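Local coordinates for gram-negative insecticidal protein (PDB 6FBM), which is an insecticidal toxin that combines a MACPF domain of the perforin type, suggestive of membrane pore formation, with a beta-tripod domain, at residues Y206-V210 with G211-I215. Sequence-based numbering, arbitrary orientation.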
loop_
_atom_site.group_PDB
_atom_site.type_symbol
_atom_site.label_atom_id
_atom_site.label_comp_id
_atom_site.label_asym_id
_atom_site.label_seq_id
_atom_site.Cartn_x
_atom_site.Cartn_y
_atom_site.Cartn_z
ATOM N N TYR A 206 32.220 -17.544 4.110
ATOM C CA TYR A 206 30.870 -17.134 4.485
ATOM C C TYR A 206 30.893 -15.701 5.011
ATOM O O TYR A 206 30.134 -14.867 4.552
ATOM C CB TYR A 206 30.229 -18.081 5.528
ATOM C CG TYR A 206 28.938 -17.520 6.045
ATOM C CD1 TYR A 206 27.777 -17.574 5.279
ATOM C CD2 TYR A 206 28.893 -16.856 7.287
ATOM C CE1 TYR A 206 26.605 -17.010 5.751
ATOM C CE2 TYR A 206 27.719 -16.294 7.754
ATOM C CZ TYR A 206 26.596 -16.368 6.986
ATOM O OH TYR A 206 25.457 -15.802 7.451
ATOM N N LYS A 207 31.770 -15.416 5.961
ATOM C CA LYS A 207 31.826 -14.077 6.579
ATOM C C LYS A 207 32.164 -12.950 5.622
ATOM O O LYS A 207 31.678 -11.853 5.801
ATOM C CB LYS A 207 32.768 -14.051 7.778
ATOM C CG LYS A 207 32.150 -14.734 8.966
ATOM C CD LYS A 207 33.068 -14.702 10.177
ATOM C CE LYS A 207 32.347 -15.290 11.387
ATOM N NZ LYS A 207 33.340 -15.600 12.453
ATOM N N ALA A 208 32.990 -13.213 4.626
ATOM C CA ALA A 208 33.296 -12.214 3.594
ATOM C C ALA A 208 32.102 -11.994 2.692
ATOM O O ALA A 208 31.834 -10.871 2.245
ATOM C CB ALA A 208 34.492 -12.640 2.760
ATOM N N LEU A 209 31.378 -13.071 2.437
ATOM C CA LEU A 209 30.221 -13.041 1.566
ATOM C C LEU A 209 29.131 -12.134 2.095
ATOM O O LEU A 209 28.579 -11.325 1.365
ATOM C CB LEU A 209 29.690 -14.463 1.424
ATOM C CG LEU A 209 28.788 -14.797 0.313
ATOM C CD1 LEU A 209 29.349 -14.413 -1.044
ATOM C CD2 LEU A 209 28.599 -16.312 0.352
ATOM N N VAL A 210 28.853 -12.263 3.378
ATOM C CA VAL A 210 27.877 -11.447 4.059
ATOM C C VAL A 210 28.427 -10.150 4.627
ATOM O O VAL A 210 27.703 -9.388 5.217
ATOM C CB VAL A 210 27.164 -12.269 5.184
ATOM C CG1 VAL A 210 26.599 -13.569 4.611
ATOM C CG2 VAL A 210 28.010 -12.486 6.396
ATOM N N GLY A 211 29.712 -9.916 4.486
ATOM C CA GLY A 211 30.316 -8.643 4.875
ATOM C C GLY A 211 30.669 -8.521 6.335
ATOM O O GLY A 211 31.003 -7.430 6.784
ATOM N N GLU A 212 30.625 -9.613 7.094
ATOM C CA GLU A 212 31.108 -9.554 8.474
ATOM C C GLU A 212 32.625 -9.362 8.540
ATOM O O GLU A 212 33.140 -8.752 9.499
ATOM C CB GLU A 212 30.669 -10.768 9.273
ATOM C CG GLU A 212 29.184 -10.733 9.629
ATOM C CD GLU A 212 28.651 -12.072 10.071
ATOM O OE1 GLU A 212 29.452 -12.860 10.654
ATOM O OE2 GLU A 212 27.428 -12.301 9.869
ATOM N N ILE A 213 33.331 -9.850 7.519
ATOM C CA ILE A 213 34.704 -9.419 7.279
ATOM C C ILE A 213 34.804 -8.852 5.873
ATOM O O ILE A 213 34.008 -9.166 5.006
ATOM C CB ILE A 213 35.732 -10.541 7.521
ATOM C CG1 ILE A 213 35.565 -11.691 6.513
ATOM C CG2 ILE A 213 35.611 -11.074 8.941
ATOM C CD1 ILE A 213 36.548 -12.807 6.724
ATOM N N LYS A 214 35.793 -7.987 5.681
ATOM C CA LYS A 214 36.297 -7.704 4.334
ATOM C C LYS A 214 37.654 -8.356 4.247
ATOM O O LYS A 214 38.426 -8.288 5.195
ATOM C CB LYS A 214 36.385 -6.206 4.011
ATOM C CG LYS A 214 36.688 -5.918 2.524
ATOM C CD LYS A 214 38.093 -5.351 2.255
ATOM C CE LYS A 214 38.176 -3.843 2.340
ATOM N NZ LYS A 214 39.552 -3.336 2.037
ATOM N N ILE A 215 37.905 -9.016 3.121
ATOM C CA ILE A 215 39.175 -9.678 2.880
ATOM C C ILE A 215 39.953 -8.739 1.977
ATOM O O ILE A 215 39.425 -8.266 0.975
ATOM C CB ILE A 215 38.976 -11.022 2.175
ATOM C CG1 ILE A 215 38.070 -11.904 3.017
ATOM C CG2 ILE A 215 40.314 -11.696 1.897
ATOM C CD1 ILE A 215 37.979 -13.354 2.553
#
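Lys207 O, in the last turn of helix 198-209, gathers the backbone of the chain that turns away from it. Ile213 N gives Lys207 O a nearly straight bond of 3.1 Å from well above the carbonyl plane. Glu212 N reaches the same Lys207 O at 2.8 Å, weakly and at a strongly bent angle. A second weak bond runs from Gly211 N to Ala208 O at 3.2 Å. Gly211 has positive phi (84°), where a CB would run into Val210 O, so a residue without a side chain suits the helix end. A nearly straight CA-H...O contact joins Ala208 CA to Ile213 O at 3.4 Å.

Ile213 and Ile215 pack on Ala208, whose small side chain lets the returning chain come close. With chi1 at 65°, Ile213 holds CG1 between its backbone N and carbonyl carbon, against the backbone of Ala208. Ala208 CB meets Ile215 CD1 at 3.6 Å, and Ile215 also packs on helix 220-230.

Within this turn the Glu212 carboxylate lies against aliphatic carbons, OE2 3.5 Å from Val210 CG2 and OE1 3.7 Å from Lys207 CG. It does not meet Lys207 NZ, which pairs with Glu203.

The paired 6→1 and 5→2 bonds, though weak, with glycine at C′, mark a Schellman C-cap, here joining two helices inserted between central strands 179-187 and 232-239 of the MACPF fold.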